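Local coordinates for protein beta subunit of photoactivated adenylyl cyclase (Beggiatoa sp. PS, PDB 5M2A) that makes cyclic AMP from ATP as a light-regulated adenylyl cyclase, its flavin-binding BLUF domain probably switching the cyclase domain on in blue light, at residues Leu151-Ile156 and Leu251-Val256; Tyr291-Thr296 and Asn330-Tyr335; Asp224-Leu229 and Leu245-Gly250; Ala218-Leu223 and Ala305-Ile310; Ile310-His315 and Val326-Glu331. One frame throughout, in Å; residues are numbered along the deposited sequence. Where two conformers were deposited one is given.

Contact 1. Residues Leu151-Ile156 and Leu251-Val256; sequences LVEKII and LSYGHV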
# COMPACT_ATOMS: atom_id res chain seq x y z
N LEU A 151 -18.73 5.00 7.72
CA LEU A 151 -19.03 6.11 6.82
C LEU A 151 -18.52 7.39 7.47
O LEU A 151 -19.00 7.79 8.53
CB LEU A 151 -20.54 6.20 6.56
CG LEU A 151 -20.92 7.23 5.49
CD1 LEU A 151 -20.44 6.77 4.12
CD2 LEU A 151 -22.42 7.50 5.47
N VAL A 152 -17.54 8.03 6.84
CA VAL A 152 -16.93 9.21 7.43
C VAL A 152 -17.04 10.36 6.43
O VAL A 152 -17.20 10.15 5.23
CB VAL A 152 -15.46 8.97 7.83
CG1 VAL A 152 -15.39 8.01 9.02
CG2 VAL A 152 -14.68 8.41 6.67
N GLU A 153 -16.98 11.58 6.95
CA GLU A 153 -16.96 12.78 6.12
C GLU A 153 -15.51 13.15 5.83
O GLU A 153 -14.75 13.41 6.76
CB GLU A 153 -17.69 13.92 6.82
CG GLU A 153 -19.18 13.68 7.00
CD GLU A 153 -19.79 14.43 8.18
OE1 GLU A 153 -19.10 14.61 9.21
OE2 GLU A 153 -20.96 14.85 8.08
N LYS A 154 -15.12 13.16 4.55
CA LYS A 154 -13.74 13.42 4.21
C LYS A 154 -13.65 14.38 3.03
O LYS A 154 -14.49 14.36 2.12
CB LYS A 154 -12.97 12.14 3.81
CG LYS A 154 -12.74 11.13 4.92
CD LYS A 154 -11.71 11.63 5.91
CE LYS A 154 -11.10 10.49 6.71
NZ LYS A 154 -10.27 11.02 7.83
N ILE A 155 -12.59 15.18 3.05
CA ILE A 155 -12.14 15.89 1.86
C ILE A 155 -11.18 14.96 1.15
O ILE A 155 -10.21 14.49 1.76
CB ILE A 155 -11.46 17.22 2.22
CG1 ILE A 155 -12.48 18.17 2.86
CG2 ILE A 155 -10.81 17.86 0.96
CD1 ILE A 155 -11.89 19.48 3.39
N ILE A 156 -11.44 14.69 -0.12
CA ILE A 156 -10.58 13.83 -0.92
C ILE A 156 -9.71 14.73 -1.77
O ILE A 156 -10.20 15.68 -2.40
CB ILE A 156 -11.40 12.85 -1.78
CG1 ILE A 156 -12.34 12.04 -0.88
CG2 ILE A 156 -10.48 11.91 -2.55
CD1 ILE A 156 -11.60 11.08 0.06
N LEU A 251 -10.16 18.78 -5.31
CA LEU A 251 -10.62 18.44 -3.97
C LEU A 251 -12.12 18.24 -3.97
O LEU A 251 -12.85 18.99 -4.62
CB LEU A 251 -10.28 19.53 -2.96
CG LEU A 251 -8.86 20.09 -2.90
CD1 LEU A 251 -8.86 21.28 -1.95
CD2 LEU A 251 -7.88 19.04 -2.43
N SER A 252 -12.58 17.25 -3.22
CA SER A 252 -14.01 17.03 -3.08
C SER A 252 -14.31 16.79 -1.61
O SER A 252 -13.41 16.61 -0.80
CB SER A 252 -14.50 15.85 -3.92
OG SER A 252 -13.96 14.65 -3.40
N TYR A 253 -15.59 16.83 -1.27
CA TYR A 253 -16.03 16.59 0.10
C TYR A 253 -17.27 15.72 0.07
O TYR A 253 -18.20 15.98 -0.70
CB TYR A 253 -16.35 17.91 0.81
CG TYR A 253 -16.91 17.71 2.19
CD1 TYR A 253 -16.12 17.15 3.20
CD2 TYR A 253 -18.20 18.09 2.50
CE1 TYR A 253 -16.62 16.98 4.48
CE2 TYR A 253 -18.71 17.92 3.79
CZ TYR A 253 -17.91 17.36 4.76
OH TYR A 253 -18.41 17.19 6.04
N GLY A 254 -17.30 14.70 0.91
CA GLY A 254 -18.51 13.89 0.96
C GLY A 254 -18.34 12.72 1.89
O GLY A 254 -17.31 12.56 2.55
N HIS A 255 -19.39 11.91 1.91
CA HIS A 255 -19.43 10.66 2.67
C HIS A 255 -18.61 9.61 1.94
O HIS A 255 -18.83 9.35 0.75
CB HIS A 255 -20.87 10.16 2.81
CG HIS A 255 -21.77 11.14 3.49
ND1 HIS A 255 -21.34 12.38 3.90
CD2 HIS A 255 -23.08 11.06 3.81
CE1 HIS A 255 -22.35 13.03 4.45
NE2 HIS A 255 -23.41 12.25 4.41
N VAL A 256 -17.66 9.01 2.64
CA VAL A 256 -16.88 7.93 2.08
C VAL A 256 -16.79 6.83 3.12
O VAL A 256 -16.74 7.11 4.33
CB VAL A 256 -15.47 8.37 1.64
CG1 VAL A 256 -15.56 9.40 0.50
CG2 VAL A 256 -14.69 8.94 2.80
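Val152 and Val256, Lys154 and Gly254, and Ile156 and Ser252 form three antiparallel hydrogen-bonded pairs, the two segments running at 166° to each other. Six N-H...O bonds join them; that from Val152 N to Val256 O is 2.8 Å long and nearly straight. Ile155, Ile156, Leu251, Ser252 and Val256 are buried. Ile155 CG1 lies 3.8 Å from Tyr253 CD1, its side chain crossing that of the tyrosine at about a right angle; Ile156 CB sits 3.5 Å from Ser252 OG, a hydroxyl bonded to the Ala275 carbonyl; and Val256 CG2 packs 3.6 Å from Lys154 CG. Leu151 and His255, by contrast, are exposed, touching through Leu151 CD1 and His255 CB at 3.7 Å, and the partly exposed Glu153 turns its carboxylate to a salt bridge with Lys212. Ile155 and Leu251 meet helix 215-235 on one face, Ile156 and Ser252 helix 274-285 on the other, the layering of the central sheet in the class III nucleotide cyclase fold.

Contact 2. Residues Tyr291-Thr296 and Asn330-Tyr335; sequences YALAFT and NEAQKY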
# COMPACT_ATOMS: atom_id res chain seq x y z
N TYR A 291 -6.87 27.97 -13.53
CA TYR A 291 -6.50 27.73 -12.14
C TYR A 291 -6.01 26.30 -12.00
O TYR A 291 -6.53 25.38 -12.64
CB TYR A 291 -7.69 27.93 -11.18
CG TYR A 291 -8.28 29.31 -11.26
CD1 TYR A 291 -9.22 29.63 -12.23
CD2 TYR A 291 -7.87 30.30 -10.38
CE1 TYR A 291 -9.75 30.89 -12.32
CE2 TYR A 291 -8.39 31.58 -10.47
CZ TYR A 291 -9.33 31.86 -11.43
OH TYR A 291 -9.86 33.12 -11.53
N ALA A 292 -5.03 26.11 -11.11
CA ALA A 292 -4.41 24.81 -10.89
C ALA A 292 -5.07 24.01 -9.77
O ALA A 292 -4.61 22.89 -9.46
CB ALA A 292 -2.92 25.00 -10.58
N LEU A 293 -6.10 24.56 -9.14
CA LEU A 293 -6.82 23.91 -8.05
C LEU A 293 -8.31 24.05 -8.32
O LEU A 293 -8.79 25.15 -8.61
CB LEU A 293 -6.48 24.55 -6.70
CG LEU A 293 -7.35 24.19 -5.50
CD1 LEU A 293 -7.18 22.71 -5.19
CD2 LEU A 293 -6.97 25.05 -4.31
N ALA A 294 -9.05 22.95 -8.23
CA ALA A 294 -10.50 23.01 -8.39
C ALA A 294 -11.16 22.17 -7.31
O ALA A 294 -10.69 21.08 -6.99
CB ALA A 294 -10.95 22.51 -9.77
N PHE A 295 -12.28 22.66 -6.76
CA PHE A 295 -12.92 21.91 -5.69
C PHE A 295 -14.42 22.18 -5.68
O PHE A 295 -14.94 23.06 -6.39
CB PHE A 295 -12.27 22.21 -4.33
CG PHE A 295 -12.15 23.67 -4.00
CD1 PHE A 295 -13.26 24.38 -3.57
CD2 PHE A 295 -10.93 24.32 -4.11
CE1 PHE A 295 -13.17 25.73 -3.26
CE2 PHE A 295 -10.83 25.68 -3.80
CZ PHE A 295 -11.94 26.38 -3.38
N THR A 296 -15.12 21.38 -4.89
CA THR A 296 -16.58 21.42 -4.83
C THR A 296 -17.07 22.46 -3.83
O THR A 296 -16.32 22.97 -3.00
CB THR A 296 -17.14 20.05 -4.44
OG1 THR A 296 -16.64 19.69 -3.15
CG2 THR A 296 -16.72 18.99 -5.45
N ASN A 330 -8.64 32.54 -5.62
CA ASN A 330 -7.86 33.46 -6.45
C ASN A 330 -6.38 33.11 -6.43
O ASN A 330 -5.68 33.22 -7.45
CB ASN A 330 -8.10 34.89 -5.98
CG ASN A 330 -7.42 35.92 -6.86
OD1 ASN A 330 -6.53 36.65 -6.42
ND2 ASN A 330 -7.84 35.99 -8.12
N GLU A 331 -5.87 32.69 -5.27
CA GLU A 331 -4.45 32.35 -5.14
C GLU A 331 -4.02 31.20 -6.04
O GLU A 331 -2.82 31.05 -6.30
CB GLU A 331 -4.13 32.01 -3.68
CG GLU A 331 -4.26 33.16 -2.69
CD GLU A 331 -3.24 34.26 -2.91
OE1 GLU A 331 -2.08 33.95 -3.25
OE2 GLU A 331 -3.59 35.45 -2.75
N ALA A 332 -4.95 30.38 -6.53
CA ALA A 332 -4.61 29.24 -7.38
C ALA A 332 -4.50 29.61 -8.85
O ALA A 332 -4.28 28.73 -9.69
CB ALA A 332 -5.62 28.11 -7.21
N GLN A 333 -4.67 30.89 -9.19
CA GLN A 333 -4.64 31.32 -10.58
C GLN A 333 -3.30 31.00 -11.22
O GLN A 333 -2.25 31.15 -10.58
CB GLN A 333 -4.91 32.83 -10.67
CG GLN A 333 -5.06 33.35 -12.08
CD GLN A 333 -5.08 34.87 -12.15
OE1 GLN A 333 -4.06 35.52 -11.87
NE2 GLN A 333 -6.22 35.44 -12.50
N LYS A 334 -3.34 30.55 -12.47
CA LYS A 334 -2.13 30.21 -13.22
C LYS A 334 -1.53 31.47 -13.84
O LYS A 334 -2.24 32.25 -14.49
CB LYS A 334 -2.45 29.20 -14.33
CG LYS A 334 -2.82 27.79 -13.85
CD LYS A 334 -3.35 26.96 -15.02
CE LYS A 334 -3.73 25.54 -14.61
NZ LYS A 334 -4.56 24.89 -15.68
N TYR A 335 -0.23 31.67 -13.64
CA TYR A 335 0.45 32.78 -14.30
C TYR A 335 0.80 32.47 -15.74
O TYR A 335 1.40 33.31 -16.42
CB TYR A 335 1.72 33.18 -13.52
CG TYR A 335 2.87 32.20 -13.64
CD1 TYR A 335 2.91 31.04 -12.88
CD2 TYR A 335 3.94 32.45 -14.50
CE1 TYR A 335 3.97 30.14 -12.98
CE2 TYR A 335 5.00 31.57 -14.61
CZ TYR A 335 5.01 30.42 -13.85
OH TYR A 335 6.06 29.53 -13.95
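Tyr291 and Gln333 are joined by a single backbone bridge, CA to CA 4.3 Å, between the residues leading into strand 293-296 and the chain leaving the 3-10 segment 330-332. Its hydrogen bond runs from Ala292 N to Ala332 O, 3.1 Å long with 169° at the hydrogen. The Tyr291 ring then borders the turn: CD2 is 3.4 Å from Gln333 CA, CE2 is 3.7 Å from Gln333 CB, and Ala332 C and Asn330 O lie at the ring edge near its plane. The ring and the Gln333 amide are turned 37° apart. Ala332 points its methyl inward, CB lying 3.7 Å from Leu293 CB. Lys334 has an extended chain that passes the Tyr291 carbonyl, with Lys334 CE 3.4 Å from Tyr291 O, and its NZ is gripped by Thr286 O, Leu289 O and Thr338 OG1. An alanine in place of Lys334 would probably leave the Thr286 and Leu289 carbonyls without their ammonium partner and open a gap beside the Tyr291 backbone. The contact marks the exit from the cyclase sheet, where the chain turns from strand 324-329 toward the C-terminal helix 338-349.

Contact 3. Residues Asp224-Leu229 and Leu245-Gly250; sequences DIISEL and LYTGIG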
# COMPACT_ATOMS: atom_id res chain seq x y z
N ASP A 224 0.56 25.22 -1.32
CA ASP A 224 1.96 25.00 -0.97
C ASP A 224 2.63 24.06 -1.96
O ASP A 224 3.80 24.27 -2.32
CB ASP A 224 2.08 24.46 0.46
CG ASP A 224 1.92 25.55 1.51
OD1 ASP A 224 1.61 26.71 1.13
OD2 ASP A 224 2.11 25.25 2.71
N ILE A 225 1.92 23.01 -2.39
CA ILE A 225 2.45 22.13 -3.43
C ILE A 225 2.77 22.91 -4.69
O ILE A 225 3.87 22.84 -5.25
CB ILE A 225 1.44 21.01 -3.74
CG1 ILE A 225 1.25 20.10 -2.54
CG2 ILE A 225 1.91 20.20 -4.96
CD1 ILE A 225 2.48 19.44 -2.12
N ILE A 226 1.77 23.66 -5.16
CA ILE A 226 1.96 24.47 -6.36
C ILE A 226 3.14 25.42 -6.19
O ILE A 226 3.98 25.56 -7.08
CB ILE A 226 0.66 25.24 -6.66
CG1 ILE A 226 -0.46 24.26 -7.04
CG2 ILE A 226 0.89 26.35 -7.71
CD1 ILE A 226 -1.85 24.90 -6.94
N SER A 227 3.22 26.05 -5.02
CA SER A 227 4.28 27.02 -4.76
C SER A 227 5.65 26.35 -4.78
O SER A 227 6.61 26.88 -5.34
CB SER A 227 4.04 27.72 -3.43
OG SER A 227 5.13 28.56 -3.09
N GLU A 228 5.76 25.17 -4.16
CA GLU A 228 7.05 24.50 -4.12
C GLU A 228 7.48 24.04 -5.50
O GLU A 228 8.67 24.09 -5.83
CB GLU A 228 7.00 23.32 -3.15
CG GLU A 228 6.97 23.74 -1.69
CD GLU A 228 7.69 22.76 -0.77
OE1 GLU A 228 8.35 21.83 -1.29
OE2 GLU A 228 7.60 22.91 0.47
N LEU A 229 6.53 23.59 -6.32
CA LEU A 229 6.89 23.23 -7.69
C LEU A 229 7.36 24.44 -8.48
O LEU A 229 8.31 24.34 -9.27
CB LEU A 229 5.70 22.58 -8.40
CG LEU A 229 5.19 21.26 -7.82
CD1 LEU A 229 4.22 20.62 -8.81
CD2 LEU A 229 6.30 20.30 -7.44
N LEU A 245 7.95 20.67 -14.38
CA LEU A 245 7.03 19.98 -13.48
C LEU A 245 5.96 20.95 -12.96
O LEU A 245 6.27 21.89 -12.21
CB LEU A 245 7.79 19.31 -12.33
CG LEU A 245 7.01 18.63 -11.20
CD1 LEU A 245 6.11 17.52 -11.73
CD2 LEU A 245 7.98 18.08 -10.13
N TYR A 246 4.71 20.69 -13.35
CA TYR A 246 3.52 21.40 -12.92
C TYR A 246 2.49 20.40 -12.41
O TYR A 246 2.50 19.22 -12.77
CB TYR A 246 2.88 22.19 -14.07
CG TYR A 246 3.78 23.18 -14.74
CD1 TYR A 246 4.79 22.76 -15.59
CD2 TYR A 246 3.58 24.55 -14.57
CE1 TYR A 246 5.61 23.66 -16.23
CE2 TYR A 246 4.39 25.46 -15.21
CZ TYR A 246 5.40 25.02 -16.03
OH TYR A 246 6.20 25.93 -16.66
N THR A 247 1.57 20.88 -11.58
CA THR A 247 0.55 20.00 -11.05
C THR A 247 -0.83 20.62 -11.24
O THR A 247 -0.97 21.82 -11.43
CB THR A 247 0.81 19.69 -9.56
OG1 THR A 247 -0.03 18.61 -9.13
CG2 THR A 247 0.58 20.90 -8.69
N GLY A 248 -1.84 19.76 -11.24
CA GLY A 248 -3.23 20.18 -11.10
C GLY A 248 -3.80 19.44 -9.93
O GLY A 248 -3.42 18.29 -9.66
N ILE A 249 -4.71 20.07 -9.19
CA ILE A 249 -5.21 19.48 -7.96
C ILE A 249 -6.72 19.59 -7.93
O ILE A 249 -7.27 20.64 -8.27
CB ILE A 249 -4.59 20.14 -6.71
CG1 ILE A 249 -3.06 20.02 -6.79
CG2 ILE A 249 -5.12 19.49 -5.43
CD1 ILE A 249 -2.28 20.77 -5.73
N GLY A 250 -7.38 18.51 -7.54
CA GLY A 250 -8.83 18.53 -7.31
C GLY A 250 -9.13 18.14 -5.88
O GLY A 250 -8.46 17.28 -5.30
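Leu229 and Thr247 meet in a buried helix-on-sheet contact in the cyclase domain, where helix 215-235 packs on strand 247-258, the next long element of the chain. The evidence is a closest approach of 9.2 Å between the axes of 224-229 and 247-250, an angle of 179° between the directions of these short segments, and no hydrogen bond across. Leu229 makes the largest contribution. Its CG is anti to the carbonyl carbon (chi1 -63°). The two methyls have different partners: Leu229 CD1 lies 3.6 Å from Thr247 CB, and Leu229 CD2 is 3.9 Å from Leu245 CD2. One turn earlier Ile226 CG1 meets Thr247 CG2 at 3.9 Å and Ile249 CD1 at 4.1 Å. Thr247 therefore gives its methyl to the helix, while its hydroxyl, anti to the backbone N (chi1 -168°), is bonded to Tyr183 OH and to the carbonyl of Asp160. Thr247 thus bonds the backbone carbonyl of a magnesium ligand, a second-shell position, its side chain about 8 Å from the ion. Strands 150-161 and 293-296 both bond to the backbone of strand 247-258 here, while helix 173-193 packs against helix 215-235 through Ile190 and the Glu228-Arg189 salt bridge.

Contact 4. Residues Ala218-Leu223 and Ala305-Ile310; sequences AIRTSL and AQWTFI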
# COMPACT_ATOMS: atom_id res chain seq x y z
N ALA A 218 -6.46 21.77 3.67
CA ALA A 218 -6.49 21.15 2.34
C ALA A 218 -6.17 22.17 1.24
O ALA A 218 -5.45 21.86 0.28
CB ALA A 218 -7.85 20.51 2.11
N ILE A 219 -6.73 23.37 1.35
CA ILE A 219 -6.43 24.42 0.36
C ILE A 219 -4.97 24.84 0.47
O ILE A 219 -4.27 24.98 -0.53
CB ILE A 219 -7.38 25.61 0.56
CG1 ILE A 219 -8.84 25.17 0.42
CG2 ILE A 219 -7.04 26.75 -0.41
CD1 ILE A 219 -9.19 24.69 -0.95
N ARG A 220 -4.51 25.08 1.71
CA ARG A 220 -3.12 25.49 1.93
C ARG A 220 -2.14 24.42 1.45
O ARG A 220 -1.09 24.74 0.87
CB ARG A 220 -2.90 25.79 3.42
CG ARG A 220 -3.67 26.99 3.89
CD ARG A 220 -3.57 27.20 5.40
NE ARG A 220 -4.27 28.44 5.74
CZ ARG A 220 -4.98 28.61 6.85
NH1 ARG A 220 -5.09 27.62 7.71
NH2 ARG A 220 -5.59 29.77 7.08
N THR A 221 -2.44 23.15 1.73
CA THR A 221 -1.66 22.06 1.17
C THR A 221 -1.51 22.21 -0.33
O THR A 221 -0.40 22.16 -0.88
CB THR A 221 -2.34 20.73 1.50
OG1 THR A 221 -2.22 20.47 2.90
CG2 THR A 221 -1.70 19.61 0.71
N SER A 222 -2.64 22.38 -1.02
CA SER A 222 -2.63 22.46 -2.47
C SER A 222 -1.80 23.64 -2.96
O SER A 222 -1.02 23.53 -3.91
CB SER A 222 -4.08 22.57 -2.97
OG SER A 222 -4.83 21.47 -2.49
N LEU A 223 -2.00 24.82 -2.35
CA LEU A 223 -1.23 25.99 -2.77
C LEU A 223 0.25 25.83 -2.46
O LEU A 223 1.11 26.25 -3.24
CB LEU A 223 -1.78 27.24 -2.09
CG LEU A 223 -3.25 27.51 -2.40
CD1 LEU A 223 -3.79 28.63 -1.50
CD2 LEU A 223 -3.41 27.87 -3.87
N ALA A 305 -11.21 30.26 6.59
CA ALA A 305 -10.35 31.39 6.29
C ALA A 305 -10.99 32.28 5.23
O ALA A 305 -11.92 31.88 4.52
CB ALA A 305 -8.97 30.92 5.83
N GLN A 306 -10.46 33.50 5.11
CA GLN A 306 -11.01 34.50 4.19
C GLN A 306 -10.43 34.32 2.79
O GLN A 306 -9.79 35.20 2.22
CB GLN A 306 -10.74 35.90 4.72
CG GLN A 306 -11.39 36.20 6.06
CD GLN A 306 -12.90 36.30 5.98
OE1 GLN A 306 -13.45 36.94 5.08
NE2 GLN A 306 -13.58 35.67 6.93
N TRP A 307 -10.67 33.14 2.22
CA TRP A 307 -10.30 32.92 0.84
C TRP A 307 -11.16 33.78 -0.07
O TRP A 307 -12.32 34.09 0.24
CB TRP A 307 -10.46 31.45 0.45
CG TRP A 307 -9.70 30.51 1.32
CD1 TRP A 307 -10.21 29.70 2.29
CD2 TRP A 307 -8.29 30.28 1.29
NE1 TRP A 307 -9.20 28.98 2.87
CE2 TRP A 307 -8.01 29.32 2.28
CE3 TRP A 307 -7.24 30.80 0.53
CZ2 TRP A 307 -6.72 28.86 2.53
CZ3 TRP A 307 -5.95 30.34 0.78
CH2 TRP A 307 -5.70 29.38 1.77
N THR A 308 -10.60 34.17 -1.22
CA THR A 308 -11.39 34.78 -2.29
C THR A 308 -11.86 33.64 -3.19
O THR A 308 -11.16 33.21 -4.11
CB THR A 308 -10.57 35.80 -3.06
OG1 THR A 308 -10.16 36.85 -2.17
CG2 THR A 308 -11.39 36.40 -4.19
N PHE A 309 -13.05 33.13 -2.91
CA PHE A 309 -13.58 32.01 -3.67
C PHE A 309 -14.10 32.51 -5.02
O PHE A 309 -14.71 33.58 -5.11
CB PHE A 309 -14.69 31.30 -2.91
CG PHE A 309 -14.21 30.53 -1.70
CD1 PHE A 309 -13.50 29.36 -1.85
CD2 PHE A 309 -14.51 30.98 -0.41
CE1 PHE A 309 -13.07 28.64 -0.72
CE2 PHE A 309 -14.10 30.27 0.71
CZ PHE A 309 -13.37 29.10 0.55
N ILE A 310 -13.84 31.73 -6.05
CA ILE A 310 -14.21 32.06 -7.42
C ILE A 310 -15.07 30.93 -7.96
O ILE A 310 -14.66 29.76 -7.92
CB ILE A 310 -12.97 32.28 -8.30
CG1 ILE A 310 -12.23 33.55 -7.85
CG2 ILE A 310 -13.37 32.37 -9.77
CD1 ILE A 310 -10.94 33.82 -8.58
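Trp307 and Ile219, the latter in the conformer described of two modelled, form a CH-pi contact at the margin of the cyclase domain, where the residues entering strand 309-315 lay an indole against helix 215-235. Ile219 CG2 stands 3.6 Å from the centroid of the six-membered ring of Trp307, 12° off the ring normal, and so over the face, offset toward the rim of the indole. Arg220 CG approaches the same ring at its edge, in plane, 3.8 Å from Trp307 CH2. Leu223 and Trp307 reach toward each other tip to tip, with Leu223 CD1 at 3.6 Å from Trp307 CZ3. Beyond the ring the Arg220 chain runs extended to NE, and its NH2 comes 3.8 Å from Ala305 CB, the guanidinium plane turned 48° from the indole. Trp307 NE1 is hydrogen-bonded to Asp216 OD1, which also takes the backbone N of Ala305, fixing the rotation of the indole. An alanine in place of Trp307 would probably uncover Ile219 and Leu223 and leave Asp216 without its indole N-H. Val329 of strand 324-329 packs on Trp307 CB. Ile219 also rests on Leu251 of strand 247-258 and on Leu293 and Phe295 of strand 293-296.

Contact 5. Residues Ile310-His315 and Val326-Glu331; sequences INLGAH and VYTVNE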
# COMPACT_ATOMS: atom_id res chain seq x y z
N ILE A 310 -13.84 31.73 -6.05
CA ILE A 310 -14.21 32.06 -7.42
C ILE A 310 -15.07 30.93 -7.96
O ILE A 310 -14.66 29.76 -7.92
CB ILE A 310 -12.97 32.28 -8.30
CG1 ILE A 310 -12.23 33.55 -7.85
CG2 ILE A 310 -13.37 32.37 -9.77
CD1 ILE A 310 -10.94 33.82 -8.58
N ASN A 311 -16.26 31.26 -8.44
CA ASN A 311 -17.16 30.25 -8.97
C ASN A 311 -16.83 29.99 -10.44
O ASN A 311 -16.94 30.89 -11.28
CB ASN A 311 -18.62 30.68 -8.82
CG ASN A 311 -19.58 29.60 -9.25
OD1 ASN A 311 -19.79 29.37 -10.44
ND2 ASN A 311 -20.18 28.92 -8.28
N LEU A 312 -16.46 28.74 -10.74
CA LEU A 312 -16.11 28.33 -12.09
C LEU A 312 -17.26 27.65 -12.82
O LEU A 312 -17.04 26.97 -13.83
CB LEU A 312 -14.89 27.41 -12.05
CG LEU A 312 -13.66 28.08 -11.43
CD1 LEU A 312 -12.49 27.12 -11.34
CD2 LEU A 312 -13.28 29.32 -12.24
N GLY A 313 -18.49 27.81 -12.31
CA GLY A 313 -19.67 27.32 -13.00
C GLY A 313 -19.91 25.84 -12.79
O GLY A 313 -19.13 25.13 -12.15
N ALA A 314 -21.02 25.37 -13.34
CA ALA A 314 -21.38 23.96 -13.24
C ALA A 314 -20.68 23.14 -14.31
O ALA A 314 -20.60 23.55 -15.47
CB ALA A 314 -22.90 23.79 -13.35
N HIS A 315 -20.17 21.98 -13.91
CA HIS A 315 -19.54 21.03 -14.81
C HIS A 315 -20.07 19.64 -14.50
O HIS A 315 -20.38 19.32 -13.34
CB HIS A 315 -18.01 21.05 -14.68
CG HIS A 315 -17.40 22.38 -15.00
ND1 HIS A 315 -16.77 22.64 -16.20
CD2 HIS A 315 -17.33 23.53 -14.28
CE1 HIS A 315 -16.33 23.88 -16.20
NE2 HIS A 315 -16.66 24.45 -15.05
N VAL A 326 -18.27 24.09 -9.50
CA VAL A 326 -16.82 24.03 -9.30
C VAL A 326 -16.34 25.37 -8.78
O VAL A 326 -16.76 26.42 -9.28
CB VAL A 326 -16.09 23.65 -10.59
CG1 VAL A 326 -14.58 23.63 -10.34
CG2 VAL A 326 -16.58 22.31 -11.09
N TYR A 327 -15.47 25.33 -7.78
CA TYR A 327 -14.89 26.53 -7.20
C TYR A 327 -13.38 26.43 -7.22
O TYR A 327 -12.79 25.36 -7.38
CB TYR A 327 -15.35 26.73 -5.75
CG TYR A 327 -16.80 27.09 -5.61
CD1 TYR A 327 -17.77 26.10 -5.50
CD2 TYR A 327 -17.20 28.41 -5.60
CE1 TYR A 327 -19.11 26.43 -5.38
CE2 TYR A 327 -18.53 28.75 -5.48
CZ TYR A 327 -19.48 27.76 -5.36
OH TYR A 327 -20.80 28.12 -5.24
N THR A 328 -12.75 27.58 -7.01
CA THR A 328 -11.33 27.68 -6.79
C THR A 328 -11.09 28.86 -5.86
O THR A 328 -12.03 29.48 -5.35
CB THR A 328 -10.58 27.82 -8.12
OG1 THR A 328 -9.17 27.75 -7.88
CG2 THR A 328 -10.90 29.14 -8.79
N VAL A 329 -9.81 29.16 -5.61
CA VAL A 329 -9.44 30.37 -4.90
C VAL A 329 -8.56 31.22 -5.82
O VAL A 329 -7.87 30.70 -6.70
CB VAL A 329 -8.72 30.08 -3.56
CG1 VAL A 329 -9.68 29.35 -2.59
CG2 VAL A 329 -7.45 29.25 -3.77
N ASN A 330 -8.64 32.54 -5.62
CA ASN A 330 -7.86 33.46 -6.45
C ASN A 330 -6.38 33.11 -6.43
O ASN A 330 -5.68 33.22 -7.45
CB ASN A 330 -8.10 34.89 -5.98
CG ASN A 330 -7.42 35.92 -6.86
OD1 ASN A 330 -6.53 36.65 -6.42
ND2 ASN A 330 -7.84 35.99 -8.12
N GLU A 331 -5.87 32.69 -5.27
CA GLU A 331 -4.45 32.35 -5.14
C GLU A 331 -4.02 31.20 -6.04
O GLU A 331 -2.82 31.05 -6.30
CB GLU A 331 -4.13 32.01 -3.68
CG GLU A 331 -4.26 33.16 -2.69
CD GLU A 331 -3.24 34.26 -2.91
OE1 GLU A 331 -2.08 33.95 -3.25
OE2 GLU A 331 -3.59 35.45 -2.75
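Ile310 and Thr328 form an antiparallel hydrogen-bonded pair, and the axes of 310-315 and 326-329 approach to 4.6 Å with 160° between their directions. Ile310 N bonds Thr328 O at 3.0 Å and Thr328 N bonds Ile310 O in return. At Val326 the register slips: its O accepts from Leu312 N at 2.8 Å, but its N donates to Gly313 O, one residue further on. Two residues thus stand opposite one, as in a beta bulge, and Gly313 has a positive phi (81°). An Asx turn spans the same place, Asn311 OD1 accepting from Gly313 N at 2.8 Å. The two strands are the arms of a beta hairpin at the edge of the cyclase sheet, joined to the rest through Tyr327, whose backbone bonds Phe295, and Thr328, whose hydroxyl bonds the Leu293 carbonyl. Leu312 CD1 packs 3.6 Å from Thr328 CG2, whereas Ile310 CD1 reaches on to Asn330 CA at 3.8 Å. Around the bulge, His315 crosses Val326 at about a right angle, with His315 CD2 3.5 Å from Val326 CG2; its NE2 donates to Leu312 O, which lies near the imidazole plane and fixes the ring's rotation. On the other face the Asn311 amide stands nearly perpendicular to the Tyr327 ring; Asn311 ND2 is hydrogen-bonded to Glu325 OE1, and the distance from Asn311 ND2 to Tyr327 OH is 3.2 Å.

In the fold
All five contacts reach the one mixed sheet of the cyclase part. Contact 3 is nested inside the chain loop closed by contact 1, and contact 4 crosses contacts 1 and 2 in chain order; contacts 2 and 5 share Asn330 and Glu331. Strand 247-258 serves contacts 1 and 3, whose centres are about 22 Å apart, while helix 215-235 serves contacts 3 and 4, with centres about 13 Å apart. Contact 2 lies about 8 Å from contact 5 and about 10 Å from contact 3, centre to centre, with strand 293-296 between strands 247-258 and 324-329. The sheet thereby connects contact 3, whose Thr247 side chain lies about 8 Å from the magnesium ion, with the outlying hairpin of contact 5.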